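Local coordinates for SWD1-like protein (Myceliophthora thermophila, PDB 6E29) that probably serves as a WD-repeat scaffold subunit, here its beta-propeller domain, of the COMPASS histone H3 methyltransferase complex, at residues 149-154 against 171-176; 191-197 against 217-221. All blocks are in the same frame, centred on the assembly; numbering follows the deposited sequence. Where two conformers were deposited one is given.

Contact 1 (149-154 against 171-176); sequences PSVPKR and DAKHMT
Residues 149-154 run as an extended loop, apart from Ser150, whose phi/psi of -94/-25 kinks the chain; 171-176 starts at the last turn of helix 161-171, passes through a type I beta turn from Asp171 to His174 (His174 N to Asp171 O, 3.1 Å) and straightens into strand 176-181. Ser150 and Thr176 come nearest, CA to CA 5.8 Å. This closes the base of a helical excursion between two consecutive blades of the WD-repeat propeller, joining outer strand 144-147 of one to inner strand 176-181 of the next. Small hydroxyls suit the end nearest the blade, where Thr176 is buried: Ser150 OG and Thr176 OG1 hydrogen-bond at 2.8 Å, and a water links Thr176 OG1 (2.7 Å) to Pro149 O (2.9 Å). Midway, Val151 CG2 packs obliquely on the His174 side chain, 3.6 Å from CB. At the solvent end Arg154, extended (m, t, t), forms a two-pronged salt bridge with Asp171: NE to OD2 2.8 Å, NH2 to OD1 3.0 Å. Glu158 pairs with Arg154 NH1.

Contact 2 (191-197 against 217-221); sequences GTTKGRL and IITTL
Ile218 is the hub. It opens strand 218-223 with its CA-to-CB bond directed at the hairpin 191-197, and its m, t rotamer drives CD1 between the hairpin's two arms, 4.0 Å from Gly191 CA, 3.6 Å from Gly195 C and 3.1 Å from Arg196 O. A long, branched apolar side chain fills this gap because Gly191 leaves it open: an ideal CB there would lie 2.5 Å from Ile218 CG2. The hairpin bends through a type I beta turn from Thr192 to Gly195, where Gly195 takes a positive phi (71°) that glycine tolerates best. Thr192 OG1 (chi1 p) accepts from Lys194 N at 3.1 Å, an ST turn, and also from Arg196 N at 3.2 Å, so one hydroxyl ties both arms of the bend. Across the segments Ile218 N donates to Thr192 O (3.1 Å, 176°). Ile217, beside it, lays CG1 3.5 Å from Thr193 O, with the two CA atoms 4.1 Å apart; the Thr193 hydroxyl is engaged by Met175 N. Deeper in, Leu221 (m, t) sets CD1 3.5 Å from Gly191 N and 3.9 Å from Leu197 CD2, while Thr219 and Thr220 form a classic beta bulge opposite Asn233. Aliphatic side chains from an inner strand, packed on the central hairpin of the preceding four-stranded blade, form part of the blade-to-blade interface typical of a WD-repeat beta-propeller.

Overall arrangement
The two contacts meet at one blade, the sheet of strands 176-181, 187-192, 196-201 and 207-212; contact 1 reaches only its first strand, at Thr176. Contact 1 lies at the surface, about 20 Å (centre to centre) from the middle of the chain, and ties the linker from the preceding blade to the entry of this one; contact 2, about 11 Å from that middle, is buried and joins this blade to the next. Their chemistry follows: hydroxyls, a water and a salt bridge at the periphery, aliphatic side chains and a single backbone hydrogen bond inside. Their centres are about 12 Å apart, and probable hydrogen bonds link them: Met175 O to Thr193 N (2.8 Å) and Lys173 O to Thr193 OG1 (2.9 Å).

Contact 1 (149-154 against 171-176)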
ATOM      1  N   PRO B 149      -1.716  17.201  -4.754  1.00 32.30           N
ATOM      2  CA  PRO B 149      -2.909  17.782  -4.122  1.00 36.55           C
ATOM      3  C   PRO B 149      -3.702  16.740  -3.358  1.00 34.03           C
ATOM      4  O   PRO B 149      -3.803  15.582  -3.761  1.00 29.21           O
ATOM      5  CB  PRO B 149      -3.722  18.310  -5.315  1.00 38.91           C
ATOM      6  CG  PRO B 149      -3.431  17.357  -6.382  1.00 35.83           C
ATOM      7  CD  PRO B 149      -1.958  16.889  -6.178  1.00 38.09           C
ATOM      8  N   SER B 150      -4.262  17.154  -2.231  1.00 26.16           N
ATOM      9  CA  SER B 150      -5.233  16.335  -1.516  0.73 26.82           C
ATOM     10  C   SER B 150      -6.657  16.654  -1.893  1.00 30.73           C
ATOM     11  O   SER B 150      -7.543  15.805  -1.744  1.00 32.07           O
ATOM     12  CB  SER B 150      -5.100  16.531  -0.005  0.73 44.85           C
ATOM     13  OG  SER B 150      -4.130  15.659   0.537  0.73 30.39           O
ATOM     14  N   VAL B 151      -6.884  17.878  -2.354  1.00 24.71           N
ATOM     15  CA  VAL B 151      -8.222  18.381  -2.570  1.00 28.63           C
ATOM     16  C   VAL B 151      -8.176  19.182  -3.897  1.00 30.55           C
ATOM     17  O   VAL B 151      -7.140  19.757  -4.193  1.00 31.13           O
ATOM     18  CB  VAL B 151      -8.602  19.238  -1.360  1.00 37.04           C
ATOM     19  CG1 VAL B 151      -9.008  20.562  -1.731  1.00 49.97           C
ATOM     20  CG2 VAL B 151      -9.560  18.505  -0.563  1.00 36.62           C
ATOM     21  N   PRO B 152      -9.238  19.127  -4.687  1.00 29.04           N
ATOM     22  CA  PRO B 152      -9.312  19.964  -5.899  1.00 40.99           C
ATOM     23  C   PRO B 152      -9.133  21.445  -5.595  1.00 37.96           C
ATOM     24  O   PRO B 152      -9.364  21.937  -4.480  1.00 31.13           O
ATOM     25  CB  PRO B 152     -10.733  19.698  -6.421  1.00 32.08           C
ATOM     26  CG  PRO B 152     -11.178  18.420  -5.763  1.00 33.63           C
ATOM     27  CD  PRO B 152     -10.505  18.414  -4.430  1.00 30.86           C
ATOM     28  N   LYS B 153      -8.734  22.170  -6.622  1.00 39.97           N
ATOM     29  CA  LYS B 153      -8.450  23.584  -6.461  1.00 49.03           C
ATOM     30  C   LYS B 153      -9.756  24.373  -6.534  1.00 45.72           C
ATOM     31  O   LYS B 153     -10.513  24.255  -7.502  1.00 42.26           O
ATOM     32  CB  LYS B 153      -7.472  24.070  -7.526  1.00 46.68           C
ATOM     33  CG  LYS B 153      -6.655  25.260  -7.044  1.00 51.89           C
ATOM     34  CD  LYS B 153      -5.934  24.937  -5.730  1.00 66.81           C
ATOM     35  CE  LYS B 153      -4.643  25.760  -5.573  1.00 69.49           C
ATOM     36  NZ  LYS B 153      -4.922  27.178  -5.099  1.00 69.13           N
ATOM     37  N   ARG B 154     -10.013  25.177  -5.525  1.00 31.29           N
ATOM     38  CA  ARG B 154     -11.176  26.077  -5.633  1.00 34.45           C
ATOM     39  C   ARG B 154     -10.840  27.309  -6.468  1.00 48.13           C
ATOM     40  O   ARG B 154      -9.683  27.728  -6.555  1.00 49.59           O
ATOM     41  CB  ARG B 154     -11.640  26.509  -4.251  1.00 31.47           C
ATOM     42  CG  ARG B 154     -12.201  25.312  -3.432  1.00 32.80           C
ATOM     43  CD  ARG B 154     -12.916  25.835  -2.219  1.00 31.74           C
ATOM     44  NE  ARG B 154     -13.273  24.800  -1.280  1.00 26.09           N
ATOM     45  CZ  ARG B 154     -14.417  24.151  -1.312  1.00 25.60           C
ATOM     46  NH1 ARG B 154     -15.303  24.443  -2.244  1.00 25.01           N
ATOM     47  NH2 ARG B 154     -14.669  23.232  -0.380  1.00 24.30           N
ATOM     48  N   ASP B 171     -11.180  22.314   4.315  1.00 29.34           N
ATOM     49  CA  ASP B 171     -10.527  21.632   3.199  1.00 34.85           C
ATOM     50  C   ASP B 171      -9.238  20.980   3.656  1.00 32.22           C
ATOM     51  O   ASP B 171      -8.856  19.911   3.154  1.00 26.56           O
ATOM     52  CB  ASP B 171     -10.204  22.615   2.073  1.00 34.14           C
ATOM     53  CG  ASP B 171     -11.433  23.111   1.350  1.00 39.75           C
ATOM     54  OD1 ASP B 171     -12.539  22.581   1.595  1.00 38.96           O
ATOM     55  OD2 ASP B 171     -11.284  24.032   0.523  1.00 34.38           O
ATOM     56  N   ALA B 172      -8.551  21.621   4.598  1.00 30.37           N
ATOM     57  CA  ALA B 172      -7.272  21.118   5.087  1.00 37.33           C
ATOM     58  C   ALA B 172      -7.424  19.850   5.912  1.00 33.62           C
ATOM     59  O   ALA B 172      -6.430  19.169   6.164  1.00 43.29           O
ATOM     60  CB  ALA B 172      -6.576  22.218   5.910  1.00 43.53           C
ATOM     61  N   LYS B 173      -8.632  19.513   6.352  1.00 36.46           N
ATOM     62  CA  LYS B 173      -8.776  18.249   7.052  1.00 37.14           C
ATOM     63  C   LYS B 173      -8.732  17.067   6.119  1.00 37.06           C
ATOM     64  O   LYS B 173      -8.648  15.928   6.592  1.00 39.88           O
ATOM     65  CB  LYS B 173     -10.071  18.238   7.838  1.00 42.07           C
ATOM     66  CG  LYS B 173     -10.063  19.290   8.928  1.00 42.09           C
ATOM     67  CD  LYS B 173     -11.434  19.405   9.587  1.00 45.80           C
ATOM     68  CE  LYS B 173     -11.395  20.411  10.732  1.00 55.59           C
ATOM     69  NZ  LYS B 173     -12.758  20.494  11.330  1.00 55.06           N
ATOM     70  N   HIS B 174      -8.793  17.300   4.814  1.00 27.41           N
ATOM     71  CA  HIS B 174      -8.682  16.220   3.837  1.00 26.87           C
ATOM     72  C   HIS B 174      -7.213  15.921   3.617  1.00 28.34           C
ATOM     73  O   HIS B 174      -6.511  16.723   2.997  1.00 35.28           O
ATOM     74  CB  HIS B 174      -9.323  16.625   2.521  1.00 24.75           C
ATOM     75  CG  HIS B 174     -10.790  16.820   2.596  1.00 23.94           C
ATOM     76  ND1 HIS B 174     -11.672  15.963   1.966  1.00 28.85           N
ATOM     77  CD2 HIS B 174     -11.547  17.790   3.177  1.00 31.66           C
ATOM     78  CE1 HIS B 174     -12.910  16.376   2.189  1.00 29.55           C
ATOM     79  NE2 HIS B 174     -12.861  17.491   2.909  1.00 33.29           N
ATOM     80  N   MET B 175      -6.724  14.814   4.147  1.00 26.46           N
ATOM     81  CA  MET B 175      -5.296  14.525   4.034  1.00 26.04           C
ATOM     82  C   MET B 175      -5.116  13.155   3.405  1.00 24.92           C
ATOM     83  O   MET B 175      -5.928  12.251   3.626  1.00 27.40           O
ATOM     84  CB  MET B 175      -4.619  14.585   5.383  1.00 28.08           C
ATOM     85  CG  MET B 175      -4.858  15.947   6.022  1.00 35.86           C
ATOM     86  SD  MET B 175      -3.789  16.338   7.343  1.00 59.75           S
ATOM     87  CE  MET B 175      -4.095  14.916   8.414  1.00 53.57           C
ATOM     88  N   THR B 176      -4.068  13.008   2.598  1.00 25.30           N
ATOM     89  CA  THR B 176      -3.900  11.791   1.831  1.00 23.39           C
ATOM     90  C   THR B 176      -3.128  10.740   2.634  1.00 25.62           C
ATOM     91  O   THR B 176      -2.047  11.012   3.169  1.00 29.98           O
ATOM     92  CB  THR B 176      -3.165  12.116   0.534  1.00 25.73           C
ATOM     93  OG1 THR B 176      -3.978  12.984  -0.273  1.00 27.64           O
ATOM     94  CG2 THR B 176      -2.795  10.869  -0.233  1.00 25.08           C
TER
HETATM   95  O   HOH W   1      -4.679  13.007  -2.901  1.00 31.97           O

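Contact 2 (191-197 against 217-221)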
ATOM      1  N   GLY B 191      -6.001   7.739  -1.469  1.00 23.29           N
ATOM      2  CA  GLY B 191      -7.056   7.721  -0.468  1.00 23.06           C
ATOM      3  C   GLY B 191      -6.818   8.763   0.599  1.00 21.06           C
ATOM      4  O   GLY B 191      -5.675   9.135   0.897  1.00 26.45           O
ATOM      5  N   THR B 192      -7.914   9.209   1.236  1.00 22.59           N
ATOM      6  CA  THR B 192      -7.820  10.296   2.181  1.00 20.53           C
ATOM      7  C   THR B 192      -8.482   9.957   3.504  1.00 24.95           C
ATOM      8  O   THR B 192      -9.188   8.943   3.657  1.00 27.82           O
ATOM      9  CB  THR B 192      -8.484  11.580   1.657  1.00 31.91           C
ATOM     10  OG1 THR B 192      -9.914  11.416   1.698  1.00 24.19           O
ATOM     11  CG2 THR B 192      -7.990  11.929   0.231  1.00 29.60           C
ATOM     12  N   THR B 193      -8.250  10.853   4.461  1.00 24.18           N
ATOM     13  CA  THR B 193      -8.849  10.787   5.788  1.00 26.10           C
ATOM     14  C   THR B 193     -10.362  10.960   5.751  1.00 27.77           C
ATOM     15  O   THR B 193     -11.031  10.706   6.758  1.00 34.39           O
ATOM     16  CB  THR B 193      -8.240  11.892   6.671  1.00 25.69           C
ATOM     17  OG1 THR B 193      -8.249  13.127   5.921  1.00 31.65           O
ATOM     18  CG2 THR B 193      -6.828  11.557   7.032  1.00 31.83           C
ATOM     19  N   LYS B 194     -10.908  11.430   4.644  1.00 25.65           N
ATOM     20  CA  LYS B 194     -12.338  11.678   4.541  1.00 37.77           C
ATOM     21  C   LYS B 194     -13.016  10.613   3.689  1.00 41.30           C
ATOM     22  O   LYS B 194     -14.155  10.800   3.245  1.00 27.90           O
ATOM     23  CB  LYS B 194     -12.586  13.097   3.992  1.00 29.96           C
ATOM     24  CG  LYS B 194     -12.158  14.259   4.922  1.00 30.20           C
ATOM     25  CD  LYS B 194     -13.191  14.545   6.019  1.00 50.90           C
ATOM     26  CE  LYS B 194     -12.757  15.695   6.922  1.00 51.50           C
ATOM     27  NZ  LYS B 194     -11.708  15.226   7.890  1.00 63.16           N
ATOM     28  N   GLY B 195     -12.328   9.491   3.468  1.00 30.27           N
ATOM     29  CA  GLY B 195     -12.880   8.348   2.757  1.00 29.02           C
ATOM     30  C   GLY B 195     -13.062   8.577   1.269  1.00 26.82           C
ATOM     31  O   GLY B 195     -13.870   7.888   0.625  1.00 26.08           O
ATOM     32  N   ARG B 196     -12.293   9.498   0.686  1.00 25.52           N
ATOM     33  CA  ARG B 196     -12.392   9.748  -0.737  1.00 19.45           C
ATOM     34  C   ARG B 196     -11.273   9.036  -1.481  1.00 25.47           C
ATOM     35  O   ARG B 196     -10.187   8.834  -0.946  1.00 26.25           O
ATOM     36  CB  ARG B 196     -12.341  11.239  -1.087  1.00 25.18           C
ATOM     37  CG  ARG B 196     -13.424  12.051  -0.319  1.00 30.04           C
ATOM     38  CD  ARG B 196     -13.452  13.459  -0.858  1.00 33.63           C
ATOM     39  NE  ARG B 196     -14.063  13.507  -2.182  1.00 45.39           N
ATOM     40  CZ  ARG B 196     -15.383  13.496  -2.370  1.00 42.72           C
ATOM     41  NH1 ARG B 196     -16.198  13.444  -1.318  1.00 32.28           N
ATOM     42  NH2 ARG B 196     -15.886  13.516  -3.599  1.00 43.73           N
ATOM     43  N   LEU B 197     -11.590   8.600  -2.703  1.00 23.03           N
ATOM     44  CA  LEU B 197     -10.592   8.126  -3.669  1.00 24.78           C
ATOM     45  C   LEU B 197     -10.400   9.234  -4.712  1.00 32.60           C
ATOM     46  O   LEU B 197     -11.354   9.621  -5.391  1.00 30.14           O
ATOM     47  CB  LEU B 197     -11.058   6.811  -4.300  1.00 30.12           C
ATOM     48  CG  LEU B 197     -10.074   5.906  -5.086  1.00 32.00           C
ATOM     49  CD1 LEU B 197      -9.771   6.479  -6.449  1.00 38.80           C
ATOM     50  CD2 LEU B 197      -8.779   5.716  -4.299  1.00 28.10           C
ATOM     51  N   ILE B 217     -11.233   6.778   7.494  1.00 44.50           N
ATOM     52  CA  ILE B 217      -9.918   6.936   6.876  1.00 31.30           C
ATOM     53  C   ILE B 217      -9.587   5.755   5.964  1.00 30.09           C
ATOM     54  O   ILE B 217      -9.708   4.570   6.339  1.00 31.09           O
ATOM     55  CB  ILE B 217      -8.883   7.130   7.989  1.00 36.86           C
ATOM     56  CG1 ILE B 217      -9.259   8.423   8.739  1.00 41.47           C
ATOM     57  CG2 ILE B 217      -7.467   7.051   7.433  1.00 34.95           C
ATOM     58  CD1 ILE B 217      -8.492   8.664  10.024  1.00 52.75           C
ATOM     59  N   ILE B 218      -9.139   6.049   4.740  1.00 26.33           N
ATOM     60  CA  ILE B 218      -8.659   4.994   3.849  1.00 28.28           C
ATOM     61  C   ILE B 218      -7.218   4.633   4.222  1.00 28.11           C
ATOM     62  O   ILE B 218      -6.346   5.506   4.309  1.00 30.85           O
ATOM     63  CB  ILE B 218      -8.785   5.418   2.383  1.00 28.90           C
ATOM     64  CG1 ILE B 218     -10.290   5.567   2.014  1.00 32.28           C
ATOM     65  CG2 ILE B 218      -8.146   4.388   1.458  1.00 23.06           C
ATOM     66  CD1 ILE B 218     -10.546   6.118   0.578  1.00 30.86           C
ATOM     67  N   THR B 219      -6.990   3.358   4.554  1.00 25.72           N
ATOM     68  CA  THR B 219      -5.673   2.959   5.059  1.00 33.28           C
ATOM     69  C   THR B 219      -4.825   2.181   4.064  1.00 34.24           C
ATOM     70  O   THR B 219      -3.594   2.254   4.129  1.00 40.69           O
ATOM     71  CB  THR B 219      -5.802   2.146   6.362  1.00 32.29           C
ATOM     72  OG1 THR B 219      -6.747   1.095   6.192  1.00 30.53           O
ATOM     73  CG2 THR B 219      -6.272   3.053   7.485  1.00 40.29           C
ATOM     74  N   THR B 220      -5.432   1.505   3.116  1.00 27.07           N
ATOM     75  CA  THR B 220      -4.692   0.727   2.142  1.00 21.77           C
ATOM     76  C   THR B 220      -5.375   0.816   0.802  1.00 26.25           C
ATOM     77  O   THR B 220      -6.604   0.700   0.713  1.00 23.59           O
ATOM     78  CB  THR B 220      -4.620  -0.771   2.539  1.00 34.08           C
ATOM     79  OG1 THR B 220      -3.726  -0.914   3.633  1.00 37.08           O
ATOM     80  CG2 THR B 220      -4.174  -1.647   1.354  1.00 43.66           C
ATOM     81  N   LEU B 221      -4.556   0.982  -0.236  1.00 24.54           N
ATOM     82  CA  LEU B 221      -4.960   0.790  -1.625  1.00 19.07           C
ATOM     83  C   LEU B 221      -4.017  -0.208  -2.302  1.00 22.57           C
ATOM     84  O   LEU B 221      -2.789  -0.117  -2.133  1.00 26.23           O
ATOM     85  CB  LEU B 221      -4.878   2.081  -2.395  1.00 23.29           C
ATOM     86  CG  LEU B 221      -5.783   3.214  -1.938  1.00 28.48           C
ATOM     87  CD1 LEU B 221      -5.430   4.486  -2.730  1.00 28.66           C
ATOM     88  CD2 LEU B 221      -7.221   2.794  -2.120  1.00 26.53           C
TER